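Local atomic coordinates of RegF protein (Neisseria gonorrhoeae, PDB entry 4HOJ), a protein that binds glutathione and calcium ions and, as a stringent starvation protein A of the glutathione S-transferase superfamily, may act in transcription as its relatives do. Residues R17-L22 / F29-I34; V52-L55 / L60-H63; E64-N69 / D153-P158; Q80-P83 / M88-R91; N129-L134 / A157-R162. All coordinates share one frame; numbering follows the deposited sequence.

Contact 1. Residues R17-L22 / F29-I34; sequences RCRFVL and FEIKDI
L22 sits on F29 with its CB almost exactly above the middle of the ring: the atom is 3.7 Å from the ring centroid and only 11° off the ring normal, a CH-pi contact over one face. The two methyls reach the side of the ring that is joined to the main chain, L22 CD1 lying 3.9 Å from F29 CD2, while F29 CE1 approaches the carbonyl L22 O at 3.7 Å. F29 CG sits between its own N and carbonyl carbon (chi1 56°), turning the ring to the helix; I31 CG1 lies at the ring edge, in its plane. Helix 13-25 and strand 30-33 are the second and third elements of the beta-alpha-beta unit that opens the thioredoxin-like domain, and the pairing sets the helix against one of the two edge strands of the sheet. One turn back, R19 and I31 meet at about a right angle, I31 CD1 touching CD of R19 at 4.0 Å. Beyond CD the arginine chain bends at chi3 (-94°), and its guanidinium is bound elsewhere, by S8 OG, G9 O, A193 O and a salt bridge to E198. The R19 side chain lies about 5 Å from that of C12, which can bind glutathione covalently.

Contact 2. Residues V52-L55 / L60-H63; sequences VPVL and LVLH. With GSH (glutathione), chain C.
L55 and L62 hold the tight end of this contact, as an antiparallel hydrogen-bonded pair. L55 N donates a hydrogen bond to L62 O at 2.8 Å, and L62 N returns a nearly straight bond (173°) to L55 O at 2.9 Å. Both carbonyls take a second, weaker approach from a CA-H: V54 CA lies 3.3 Å from L62 O, and V61 CA also faces L55 O. The side chains of L55 and L62 leave the sheet on the same face and pack on Y71 of helix 65-75.

The other face is looser. V54 CG1, set opposite its backbone N (chi1 171°), meets V61 CG1 at 4.1 Å as the two valines cross at a slant, and V61 is partly exposed. M46 of helix 41-46 touches both valines.

From strand 60-63, L60, L62 and H63 pack on R91, G90 and L94 of the second subunit, respectively. Toward V52 the strands part, and the chain turns from its neighbour to the ligand. The peptide bond before P53 is cis, and the backbone of V52 grips glutathione twice: V52 N bonds to O2 of glutathione at 3.0 Å, and N2 of glutathione to V52 O at 2.8 Å. The P53 ring rests beside the glutathione carboxylate atom O11, its CD 3.5 Å away. A cis-proline leading into the hairpin, with the preceding residue pairing like a strand with the peptide, is the glutathione-binding signature of the thioredoxin fold in glutathione transferases.

Contact 3. Residues E64-N69 / D153-P158; sequences ESNIIN and DVALAP. With GSH (glutathione), chain C.
The seam between the thioredoxin-like N-terminal domain and the all-helical C-terminal domain brings helix 65-75 against helix 151-161 through N66 with A155 and N69 with V154. N66 OD1 lies 3.8 Å from CB of A155, and N69 ND2 stands 4.1 Å from CG1 of V154, these two side chains coming from opposite directions. No hydrogen bond spans the segments directly; R17 does that instead, NE bonding to A155 O and NH1 to S65 OG.

The bond of R17 to S65 also bears on the ligand site. S65 OG, turned between its own N and carbonyl carbon (chi1 64°), donates to O12 of glutathione at 2.8 Å, while S65 N donates to O11 of glutathione at 2.9 Å. The gamma-glutamyl carboxylate thus sits at the first turn of helix 65-75, whose dipole probably favours the negative charge. R17, in the second shell, would orient the serine hydroxyl. E64 occupies the N-cap position with a positive phi of 74°, and its OE1 receives the ligand amine N1 at 2.7 Å. An acidic residue followed by serine, binding the alpha-amino and alpha-carboxylate groups of the gamma-glutamyl moiety, is typical of the glutathione site of this superfamily.

Contact 4. Residues Q80-P83 / M88-R91; sequences QLMP and MRGR
P83 and R89 bring their CA atoms to 6.1 Å of each other where the irregular segment 80-83 passes alongside the first turns of helix 86-102. The closest apolar touch is between P83 CG and M88 CG, at 3.5 Å, the proline ring and the methionine chain crossing at about a right angle. R89 folds over the same proline from the carbonyl side. Its CG and CD pass close to P83 O, CD at 3.1 Å; the bend at chi3 (66°) then brings the guanidinium round, and NH1 donates to the same oxygen at 3.2 Å. This bond is nearly straight (173° at the hydrogen), and the oxygen lies at the edge of the guanidinium, close to its plane. M82 CB adds a slanting approach to NH1 of R89 at 3.6 Å.

The loop is the connection between the two domains of a glutathione transferase, running from helix 65-75 to the first helix of the C-terminal domain. M82 also packs against E70 and D73 of helix 65-75 and M151 of helix 151-161, while L81 N bonds to D73 OD1.

NE of R89 makes a salt bridge with E74 of the second subunit, whose negative charge may ease the closeness of R89 NH2 to R93 NH2. R91, two residues on, makes a salt bridge to D59 of the second subunit.

Contact 5. Residues N129-L134 / A157-R162; sequences NGLTML and APLLWR
L131 on helix 117-134 pushes one methyl, CD1, toward two leucines of helix 151-161, a purely apolar helix-helix contact inside the all-helical C-terminal domain of the glutathione transferase fold. The nearer partner is L160, whose CD2 lies 4.0 Å from L131 CD1; L159 CD2 follows at 4.3 Å. With CG opposite the carbonyl carbon (chi1 -70°) and the chain then extended, L131 reaches into the gap from one helix and L160 from the other, and their methyls meet between CA atoms 9.1 Å apart. The L131 and L160 side chains meet at a slant, by their terminal methyls alone.

A second shell of apolar groups surrounds this trio. L163 and L177 touch L131, Y180 and F185 of helix 175-185 lie against L160, and F104 and V107 of helix 104-111 cover L159. The L160 side chain is about 7 Å from a bound calcium ion, so the leucine core lies close to a metal site without taking part in it. On helix 117-134 the next residue, T132, uses OG1 in hydrogen bonds with G128 O and G171 N, linking that turn to a later loop.

Helix 151-161 is kinked near P158, where N of P158 and N of L159 make no bond to the preceding turn. After the kink W161 N bonds to A157 O, and R162, which also forms a salt bridge with E198, folds back along the helix end: its NH1 donates to P158 O at 3.1 Å, approaching at 114° to the C=O bond and tilted 31° out of the carbonyl plane.

Overall arrangement
Contacts 2, 3 and 5 are buried, while contacts 1 and 4 are partly open; contact 4 lies furthest from the chain centre. Contacts 1 and 2 serve the same four-stranded sheet, the first through apolar packing of helix on strand, the second through backbone hydrogen bonds, and they touch where C18 meets P53. Contacts 3 and 5 share helix 151-161, which faces the N-terminal domain in one and helix 117-134 in the other. R17, on the helix of contact 1 but outside its packing, reaches both sides of contact 3. Glutathione lies against contacts 2 and 3. Contacts 2, 3 and 4 all touch the second subunit, contact 4 through salt bridges, while contact 5 is apolar and away from it.

Contact 1. Residues R17-L22 / F29-I34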
# COMPACT_ATOMS: atom_id res chain seq x y z
N ARG A 17 -1.50 -15.87 2.12
CA ARG A 17 -1.98 -14.88 3.09
C ARG A 17 -3.50 -14.85 3.05
O ARG A 17 -4.15 -14.80 4.11
CB ARG A 17 -1.52 -13.44 2.74
CG ARG A 17 -0.06 -13.19 2.76
CD ARG A 17 0.19 -11.76 2.25
NE ARG A 17 1.54 -11.29 2.57
CZ ARG A 17 2.03 -10.16 2.05
NH1 ARG A 17 1.40 -9.50 1.06
NH2 ARG A 17 3.21 -9.77 2.50
N CYS A 18 -4.07 -14.83 1.84
CA CYS A 18 -5.53 -14.70 1.71
C CYS A 18 -6.24 -15.97 2.18
O CYS A 18 -7.27 -15.90 2.86
CB CYS A 18 -5.90 -14.39 0.27
SG CYS A 18 -5.15 -12.87 -0.36
N ARG A 19 -5.69 -17.15 1.90
CA ARG A 19 -6.23 -18.40 2.41
C ARG A 19 -6.23 -18.39 3.93
O ARG A 19 -7.22 -18.80 4.55
CB ARG A 19 -5.47 -19.61 1.80
CG ARG A 19 -5.83 -19.83 0.33
CD ARG A 19 -5.08 -21.05 -0.21
NE ARG A 19 -3.81 -20.73 -0.86
CZ ARG A 19 -2.58 -21.03 -0.40
NH1 ARG A 19 -1.51 -20.89 -1.21
NH2 ARG A 19 -2.42 -21.53 0.80
N PHE A 20 -5.15 -17.89 4.52
CA PHE A 20 -5.07 -17.82 5.98
C PHE A 20 -6.21 -16.94 6.54
O PHE A 20 -6.93 -17.35 7.46
CB PHE A 20 -3.67 -17.33 6.31
CG PHE A 20 -3.29 -17.39 7.78
CD1 PHE A 20 -4.08 -17.99 8.76
CD2 PHE A 20 -2.08 -16.79 8.15
CE1 PHE A 20 -3.63 -18.01 10.10
CE2 PHE A 20 -1.62 -16.81 9.46
CZ PHE A 20 -2.41 -17.40 10.46
N VAL A 21 -6.41 -15.74 5.97
CA VAL A 21 -7.49 -14.89 6.43
C VAL A 21 -8.83 -15.57 6.27
O VAL A 21 -9.66 -15.51 7.18
CB VAL A 21 -7.51 -13.50 5.72
CG1 VAL A 21 -8.76 -12.69 6.14
CG2 VAL A 21 -6.28 -12.70 6.06
N LEU A 22 -9.08 -16.21 5.13
CA LEU A 22 -10.38 -16.81 4.88
C LEU A 22 -10.70 -17.87 5.90
O LEU A 22 -11.81 -17.92 6.42
CB LEU A 22 -10.48 -17.31 3.44
CG LEU A 22 -10.60 -16.18 2.42
CD1 LEU A 22 -10.23 -16.71 1.03
CD2 LEU A 22 -12.00 -15.61 2.43
N PHE A 29 -16.53 -19.79 1.26
CA PHE A 29 -15.75 -19.29 0.14
C PHE A 29 -15.35 -20.48 -0.70
O PHE A 29 -15.42 -21.65 -0.27
CB PHE A 29 -14.50 -18.50 0.57
CG PHE A 29 -13.57 -19.26 1.47
CD1 PHE A 29 -13.85 -19.37 2.82
CD2 PHE A 29 -12.46 -19.88 0.98
CE1 PHE A 29 -13.03 -20.07 3.65
CE2 PHE A 29 -11.61 -20.58 1.83
CZ PHE A 29 -11.91 -20.67 3.15
N GLU A 30 -14.90 -20.17 -1.90
CA GLU A 30 -14.42 -21.16 -2.83
C GLU A 30 -13.00 -20.78 -3.17
O GLU A 30 -12.71 -19.59 -3.31
CB GLU A 30 -15.31 -21.14 -4.08
CG GLU A 30 -14.80 -21.96 -5.24
CD GLU A 30 -15.93 -22.37 -6.17
OE1 GLU A 30 -15.64 -22.78 -7.32
OE2 GLU A 30 -17.10 -22.28 -5.73
N ILE A 31 -12.11 -21.76 -3.32
CA ILE A 31 -10.77 -21.55 -3.84
C ILE A 31 -10.67 -22.14 -5.24
O ILE A 31 -11.07 -23.31 -5.48
CB ILE A 31 -9.70 -22.19 -2.92
CG1 ILE A 31 -9.76 -21.60 -1.53
CG2 ILE A 31 -8.29 -21.92 -3.43
CD1 ILE A 31 -8.84 -22.29 -0.53
N LYS A 32 -10.17 -21.37 -6.19
CA LYS A 32 -9.87 -21.86 -7.53
C LYS A 32 -8.38 -21.84 -7.71
O LYS A 32 -7.75 -20.80 -7.66
CB LYS A 32 -10.53 -21.01 -8.62
CG LYS A 32 -12.03 -21.23 -8.74
CD LYS A 32 -12.60 -20.26 -9.75
CE LYS A 32 -13.90 -20.73 -10.32
NZ LYS A 32 -13.67 -21.66 -11.47
N ASP A 33 -7.80 -22.99 -7.98
CA ASP A 33 -6.36 -23.08 -8.12
C ASP A 33 -5.96 -22.66 -9.53
O ASP A 33 -6.53 -23.15 -10.52
CB ASP A 33 -5.88 -24.52 -7.90
CG ASP A 33 -5.97 -24.98 -6.46
OD1 ASP A 33 -6.06 -24.15 -5.56
OD2 ASP A 33 -5.90 -26.23 -6.27
N ILE A 34 -4.97 -21.80 -9.58
CA ILE A 34 -4.42 -21.30 -10.84
C ILE A 34 -2.98 -21.80 -10.90
O ILE A 34 -2.23 -21.55 -9.96
CB ILE A 34 -4.50 -19.78 -10.88
CG1 ILE A 34 -5.97 -19.31 -10.84
CG2 ILE A 34 -3.70 -19.30 -12.09
CD1 ILE A 34 -6.79 -19.76 -11.99

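Contact 2. Residues V52-L55 / L60-H63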
# COMPACT_ATOMS: atom_id res chain seq x y z
N VAL A 52 -1.84 -14.09 -9.32
CA VAL A 52 -2.66 -14.46 -8.17
C VAL A 52 -2.05 -13.86 -6.90
O VAL A 52 -0.84 -13.61 -6.86
CB VAL A 52 -2.78 -16.01 -8.02
CG1 VAL A 52 -3.61 -16.52 -9.16
CG2 VAL A 52 -1.39 -16.66 -7.96
N PRO A 53 -2.85 -13.61 -5.87
CA PRO A 53 -4.28 -13.93 -5.78
C PRO A 53 -5.19 -12.87 -6.37
O PRO A 53 -4.83 -11.67 -6.53
CB PRO A 53 -4.53 -13.98 -4.27
CG PRO A 53 -3.48 -12.98 -3.69
CD PRO A 53 -2.25 -13.28 -4.57
N VAL A 54 -6.41 -13.28 -6.71
CA VAL A 54 -7.53 -12.40 -7.07
C VAL A 54 -8.72 -12.84 -6.23
O VAL A 54 -8.92 -14.06 -6.01
CB VAL A 54 -7.86 -12.54 -8.54
CG1 VAL A 54 -9.16 -11.81 -8.92
CG2 VAL A 54 -6.68 -12.00 -9.38
N LEU A 55 -9.51 -11.91 -5.70
CA LEU A 55 -10.75 -12.26 -5.06
C LEU A 55 -11.90 -11.71 -5.88
O LEU A 55 -11.87 -10.52 -6.30
CB LEU A 55 -10.78 -11.68 -3.66
CG LEU A 55 -11.96 -12.14 -2.78
CD1 LEU A 55 -11.65 -13.52 -2.17
CD2 LEU A 55 -12.26 -11.15 -1.66
N LEU A 60 -17.60 -7.35 -7.48
CA LEU A 60 -16.32 -6.85 -6.98
C LEU A 60 -15.17 -7.75 -7.39
O LEU A 60 -15.19 -8.96 -7.13
CB LEU A 60 -16.34 -6.78 -5.46
CG LEU A 60 -15.04 -6.39 -4.77
CD1 LEU A 60 -14.62 -4.98 -5.08
CD2 LEU A 60 -15.15 -6.59 -3.29
N VAL A 61 -14.13 -7.17 -7.98
CA VAL A 61 -12.91 -7.90 -8.30
C VAL A 61 -11.73 -7.18 -7.66
O VAL A 61 -11.50 -5.99 -7.95
CB VAL A 61 -12.68 -7.90 -9.81
CG1 VAL A 61 -11.43 -8.67 -10.14
CG2 VAL A 61 -13.89 -8.57 -10.50
N LEU A 62 -10.97 -7.85 -6.80
CA LEU A 62 -9.78 -7.27 -6.17
C LEU A 62 -8.56 -8.10 -6.46
O LEU A 62 -8.62 -9.34 -6.46
CB LEU A 62 -9.95 -7.22 -4.66
CG LEU A 62 -11.06 -6.33 -4.14
CD1 LEU A 62 -11.11 -6.49 -2.61
CD2 LEU A 62 -10.79 -4.85 -4.48
N HIS A 63 -7.40 -7.46 -6.63
CA HIS A 63 -6.12 -8.14 -6.55
C HIS A 63 -5.31 -7.37 -5.49
O HIS A 63 -5.81 -6.41 -4.89
CB HIS A 63 -5.44 -8.18 -7.93
CG HIS A 63 -5.35 -6.85 -8.62
ND1 HIS A 63 -4.26 -5.99 -8.52
CD2 HIS A 63 -6.22 -6.23 -9.46
CE1 HIS A 63 -4.50 -4.90 -9.23
NE2 HIS A 63 -5.68 -5.02 -9.81
N1 GSH C . 1.81 -7.82 -4.94
CA1 GSH C . 1.12 -9.11 -5.22
C1 GSH C . 0.23 -9.47 -4.09
O11 GSH C . -0.84 -10.10 -4.31
O12 GSH C . 0.59 -9.15 -2.95
CB1 GSH C . 2.12 -10.21 -5.60
CG1 GSH C . 1.45 -11.48 -6.14
CD1 GSH C . 2.48 -12.37 -6.81
OE1 GSH C . 3.66 -12.12 -6.86
N2 GSH C . 1.92 -13.53 -7.31
CA2 GSH C . 2.78 -14.47 -8.02
C2 GSH C . 2.25 -14.55 -9.43
O2 GSH C . 1.08 -14.58 -9.78
CB2 GSH C . 2.78 -15.86 -7.49
SG2 GSH C . 3.25 -15.98 -5.79
N3 GSH C . 3.30 -14.74 -10.43
CA3 GSH C . 2.98 -14.84 -11.84
C3 GSH C . 3.63 -13.68 -12.53
O31 GSH C . 4.19 -12.69 -11.95
O32 GSH C . 3.57 -13.71 -13.78

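Contact 3. Residues E64-N69 / D153-P158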
# COMPACT_ATOMS: atom_id res chain seq x y z
N GLU A 64 -4.07 -7.83 -5.31
CA GLU A 64 -3.13 -7.39 -4.29
C GLU A 64 -3.53 -7.95 -2.95
O GLU A 64 -4.51 -7.55 -2.30
CB GLU A 64 -3.05 -5.86 -4.24
CG GLU A 64 -1.91 -5.34 -3.38
CD GLU A 64 -0.53 -5.69 -3.87
OE1 GLU A 64 -0.38 -6.17 -5.00
OE2 GLU A 64 0.42 -5.35 -3.11
N SER A 65 -2.77 -8.97 -2.52
CA SER A 65 -3.11 -9.75 -1.32
C SER A 65 -3.46 -8.92 -0.09
O SER A 65 -4.48 -9.24 0.56
CB SER A 65 -1.99 -10.76 -1.04
OG SER A 65 -0.74 -10.13 -0.72
N ASN A 66 -2.69 -7.87 0.20
CA ASN A 66 -3.02 -7.16 1.44
C ASN A 66 -4.31 -6.35 1.31
O ASN A 66 -5.00 -6.13 2.29
CB ASN A 66 -1.89 -6.21 1.83
CG ASN A 66 -0.72 -6.92 2.44
OD1 ASN A 66 -0.78 -8.07 2.86
ND2 ASN A 66 0.41 -6.21 2.46
N ILE A 67 -4.66 -5.95 0.09
CA ILE A 67 -5.91 -5.19 -0.16
C ILE A 67 -7.10 -6.17 -0.09
O ILE A 67 -8.14 -5.87 0.51
CB ILE A 67 -5.82 -4.50 -1.55
CG1 ILE A 67 -4.79 -3.40 -1.45
CG2 ILE A 67 -7.16 -3.93 -1.94
CD1 ILE A 67 -4.65 -2.63 -2.70
N ILE A 68 -6.97 -7.37 -0.68
CA ILE A 68 -7.97 -8.39 -0.55
C ILE A 68 -8.22 -8.66 0.93
O ILE A 68 -9.36 -8.75 1.38
CB ILE A 68 -7.44 -9.67 -1.23
CG1 ILE A 68 -7.47 -9.47 -2.76
CG2 ILE A 68 -8.32 -10.89 -0.81
CD1 ILE A 68 -6.68 -10.63 -3.54
N ASN A 69 -7.13 -8.73 1.70
CA ASN A 69 -7.29 -9.10 3.11
C ASN A 69 -7.94 -8.01 3.93
O ASN A 69 -8.74 -8.30 4.82
CB ASN A 69 -5.96 -9.49 3.69
CG ASN A 69 -5.53 -10.85 3.22
OD1 ASN A 69 -6.29 -11.56 2.57
ND2 ASN A 69 -4.28 -11.21 3.54
N ASP A 153 0.41 -10.23 11.41
CA ASP A 153 0.90 -11.60 11.52
C ASP A 153 0.53 -12.46 10.30
O ASP A 153 1.33 -13.22 9.76
CB ASP A 153 0.33 -12.26 12.78
CG ASP A 153 0.66 -11.45 14.04
OD1 ASP A 153 1.85 -11.41 14.41
OD2 ASP A 153 -0.26 -10.89 14.63
N VAL A 154 -0.68 -12.27 9.83
CA VAL A 154 -1.13 -12.98 8.65
C VAL A 154 -0.24 -12.68 7.47
O VAL A 154 0.17 -13.61 6.73
CB VAL A 154 -2.57 -12.60 8.29
CG1 VAL A 154 -2.96 -13.11 6.89
CG2 VAL A 154 -3.54 -13.13 9.35
N ALA A 155 0.08 -11.40 7.26
CA ALA A 155 0.84 -11.01 6.05
C ALA A 155 2.27 -11.62 6.07
O ALA A 155 2.80 -11.99 5.03
CB ALA A 155 0.87 -9.50 5.97
N LEU A 156 2.88 -11.72 7.26
CA LEU A 156 4.23 -12.22 7.36
C LEU A 156 4.30 -13.76 7.36
O LEU A 156 5.30 -14.32 6.92
CB LEU A 156 4.82 -11.68 8.66
CG LEU A 156 6.25 -12.14 8.98
CD1 LEU A 156 7.25 -11.72 7.87
CD2 LEU A 156 6.68 -11.54 10.33
N ALA A 157 3.24 -14.44 7.80
CA ALA A 157 3.32 -15.87 8.09
C ALA A 157 3.79 -16.69 6.87
O ALA A 157 4.54 -17.61 7.06
CB ALA A 157 1.96 -16.36 8.63
N PRO A 158 3.31 -16.44 5.65
CA PRO A 158 3.79 -17.30 4.53
C PRO A 158 5.26 -17.23 4.28
O PRO A 158 5.84 -18.23 3.79
CB PRO A 158 2.99 -16.79 3.35
CG PRO A 158 1.69 -16.21 4.03
CD PRO A 158 2.28 -15.50 5.20
N1 GSH C . 1.81 -7.82 -4.94
CA1 GSH C . 1.12 -9.11 -5.22
C1 GSH C . 0.23 -9.47 -4.09
O11 GSH C . -0.84 -10.10 -4.31
O12 GSH C . 0.59 -9.15 -2.95
CB1 GSH C . 2.12 -10.21 -5.60
CG1 GSH C . 1.45 -11.48 -6.14
CD1 GSH C . 2.48 -12.37 -6.81
OE1 GSH C . 3.66 -12.12 -6.86
N2 GSH C . 1.92 -13.53 -7.31
CA2 GSH C . 2.78 -14.47 -8.02
C2 GSH C . 2.25 -14.55 -9.43
O2 GSH C . 1.08 -14.58 -9.78
CB2 GSH C . 2.78 -15.86 -7.49
SG2 GSH C . 3.25 -15.98 -5.79
N3 GSH C . 3.30 -14.74 -10.43
CA3 GSH C . 2.98 -14.84 -11.84
C3 GSH C . 3.63 -13.68 -12.53
O31 GSH C . 4.19 -12.69 -11.95
O32 GSH C . 3.57 -13.71 -13.78

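Contact 4. Residues Q80-P83 / M88-R91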
# COMPACT_ATOMS: atom_id res chain seq x y z
N GLN A 80 -12.38 -9.72 14.50
CA GLN A 80 -11.55 -8.63 13.96
C GLN A 80 -10.06 -8.98 13.86
O GLN A 80 -9.47 -9.47 14.82
CB GLN A 80 -11.68 -7.36 14.81
CG GLN A 80 -13.12 -6.92 15.04
CD GLN A 80 -13.31 -6.08 16.29
OE1 GLN A 80 -12.67 -6.31 17.33
NE2 GLN A 80 -14.21 -5.10 16.21
N LEU A 81 -9.47 -8.77 12.69
CA LEU A 81 -8.07 -9.05 12.52
C LEU A 81 -7.23 -7.79 12.64
O LEU A 81 -6.06 -7.82 12.48
CB LEU A 81 -7.79 -9.85 11.21
CG LEU A 81 -8.33 -11.28 11.28
CD1 LEU A 81 -8.09 -12.02 9.97
CD2 LEU A 81 -7.68 -11.99 12.45
N MET A 82 -7.84 -6.67 13.00
CA MET A 82 -7.08 -5.46 13.30
C MET A 82 -7.49 -4.90 14.65
O MET A 82 -8.63 -5.04 15.05
CB MET A 82 -7.29 -4.40 12.21
CG MET A 82 -6.89 -4.79 10.78
SD MET A 82 -5.11 -4.67 10.47
CE MET A 82 -5.03 -3.15 9.42
N PRO A 83 -6.59 -4.16 15.33
CA PRO A 83 -6.99 -3.40 16.53
C PRO A 83 -8.04 -2.35 16.19
O PRO A 83 -8.15 -1.99 15.03
CB PRO A 83 -5.70 -2.72 16.97
CG PRO A 83 -4.76 -2.84 15.78
CD PRO A 83 -5.15 -4.05 15.05
N MET A 88 -2.88 2.19 16.75
CA MET A 88 -2.34 0.89 16.45
C MET A 88 -2.60 0.47 15.01
O MET A 88 -1.76 -0.21 14.40
CB MET A 88 -2.81 -0.17 17.45
CG MET A 88 -1.92 -1.47 17.41
SD MET A 88 -0.12 -1.26 17.71
CE MET A 88 -0.12 0.15 18.82
N ARG A 89 -3.73 0.90 14.44
CA ARG A 89 -4.02 0.56 13.05
C ARG A 89 -3.06 1.27 12.16
O ARG A 89 -2.60 0.68 11.18
CB ARG A 89 -5.44 0.95 12.67
CG ARG A 89 -6.46 0.05 13.40
CD ARG A 89 -7.83 0.70 13.55
NE ARG A 89 -8.46 0.89 12.26
CZ ARG A 89 -9.04 -0.07 11.54
NH1 ARG A 89 -9.11 -1.30 12.03
NH2 ARG A 89 -9.56 0.20 10.33
N GLY A 90 -2.73 2.52 12.45
CA GLY A 90 -1.77 3.23 11.61
C GLY A 90 -0.40 2.65 11.71
O GLY A 90 0.27 2.43 10.68
N ARG A 91 0.04 2.35 12.94
CA ARG A 91 1.33 1.71 13.11
C ARG A 91 1.35 0.39 12.33
O ARG A 91 2.36 0.06 11.69
CB ARG A 91 1.63 1.40 14.59
CG ARG A 91 2.04 2.60 15.35
CD ARG A 91 2.67 2.22 16.72
NE ARG A 91 3.07 3.42 17.45
CZ ARG A 91 2.53 3.79 18.60
NH1 ARG A 91 1.59 3.02 19.14
NH2 ARG A 91 2.94 4.89 19.21

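Contact 5. Residues N129-L134 / A157-R162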
# COMPACT_ATOMS: atom_id res chain seq x y z
N ASN A 129 18.74 -11.17 6.72
CA ASN A 129 19.24 -10.03 7.48
C ASN A 129 18.08 -9.21 8.04
O ASN A 129 18.11 -8.77 9.22
CB ASN A 129 20.12 -9.18 6.58
CG ASN A 129 21.46 -9.84 6.31
OD1 ASN A 129 21.98 -10.60 7.13
ND2 ASN A 129 22.03 -9.55 5.14
N GLY A 130 17.07 -8.97 7.21
CA GLY A 130 15.89 -8.23 7.59
C GLY A 130 15.12 -8.87 8.72
O GLY A 130 14.71 -8.18 9.68
N LEU A 131 14.89 -10.17 8.62
CA LEU A 131 14.16 -10.89 9.66
C LEU A 131 14.97 -10.91 10.95
O LEU A 131 14.39 -10.81 12.03
CB LEU A 131 13.82 -12.31 9.21
CG LEU A 131 12.75 -12.35 8.11
CD1 LEU A 131 12.51 -13.78 7.60
CD2 LEU A 131 11.41 -11.75 8.50
N THR A 132 16.30 -11.05 10.85
CA THR A 132 17.15 -11.08 12.03
C THR A 132 17.02 -9.76 12.76
O THR A 132 16.93 -9.71 13.98
CB THR A 132 18.63 -11.42 11.68
OG1 THR A 132 18.67 -12.73 11.09
CG2 THR A 132 19.49 -11.40 12.94
N MET A 133 16.96 -8.66 12.01
CA MET A 133 16.93 -7.38 12.68
C MET A 133 15.57 -7.11 13.31
O MET A 133 15.50 -6.44 14.34
CB MET A 133 17.34 -6.25 11.75
CG MET A 133 18.77 -6.41 11.26
SD MET A 133 19.16 -5.21 9.99
CE MET A 133 18.49 -3.74 10.74
N LEU A 134 14.53 -7.64 12.68
CA LEU A 134 13.17 -7.52 13.18
C LEU A 134 12.88 -8.39 14.39
O LEU A 134 11.97 -8.10 15.15
CB LEU A 134 12.17 -7.78 12.05
CG LEU A 134 12.24 -6.65 11.01
CD1 LEU A 134 11.46 -7.04 9.77
CD2 LEU A 134 11.74 -5.31 11.59
N ALA A 157 3.24 -14.44 7.80
CA ALA A 157 3.32 -15.87 8.09
C ALA A 157 3.79 -16.69 6.87
O ALA A 157 4.54 -17.61 7.06
CB ALA A 157 1.96 -16.36 8.63
N PRO A 158 3.31 -16.44 5.65
CA PRO A 158 3.79 -17.30 4.53
C PRO A 158 5.26 -17.23 4.28
O PRO A 158 5.84 -18.23 3.79
CB PRO A 158 2.99 -16.79 3.35
CG PRO A 158 1.69 -16.21 4.03
CD PRO A 158 2.28 -15.50 5.20
N LEU A 159 5.90 -16.09 4.56
CA LEU A 159 7.36 -16.02 4.45
C LEU A 159 8.04 -16.83 5.52
O LEU A 159 8.92 -17.62 5.22
CB LEU A 159 7.81 -14.57 4.49
CG LEU A 159 9.33 -14.34 4.64
CD1 LEU A 159 10.06 -15.06 3.52
CD2 LEU A 159 9.61 -12.85 4.61
N LEU A 160 7.59 -16.71 6.74
CA LEU A 160 8.21 -17.53 7.81
C LEU A 160 8.01 -19.02 7.59
O LEU A 160 8.92 -19.80 7.88
CB LEU A 160 7.64 -17.11 9.19
CG LEU A 160 7.82 -15.62 9.50
CD1 LEU A 160 7.27 -15.29 10.90
CD2 LEU A 160 9.27 -15.28 9.42
N TRP A 161 6.86 -19.42 7.01
CA TRP A 161 6.66 -20.83 6.70
C TRP A 161 7.71 -21.33 5.71
O TRP A 161 8.09 -22.50 5.78
CB TRP A 161 5.26 -20.96 6.10
CG TRP A 161 4.92 -22.39 5.79
CD1 TRP A 161 4.85 -22.93 4.55
CD2 TRP A 161 4.66 -23.46 6.72
NE1 TRP A 161 4.59 -24.29 4.63
CE2 TRP A 161 4.43 -24.61 5.95
CE3 TRP A 161 4.62 -23.54 8.12
CZ2 TRP A 161 4.16 -25.86 6.54
CZ3 TRP A 161 4.31 -24.77 8.69
CH2 TRP A 161 4.09 -25.90 7.90
N ARG A 162 8.17 -20.45 4.82
CA ARG A 162 9.04 -20.77 3.70
C ARG A 162 10.50 -20.56 3.98
O ARG A 162 11.30 -20.70 3.03
CB ARG A 162 8.62 -19.94 2.45
CG ARG A 162 7.32 -20.45 1.81
CD ARG A 162 6.73 -19.37 0.85
NE ARG A 162 5.63 -19.89 0.08
CZ ARG A 162 4.39 -20.13 0.53
NH1 ARG A 162 4.10 -19.82 1.81
NH2 ARG A 162 3.44 -20.57 -0.28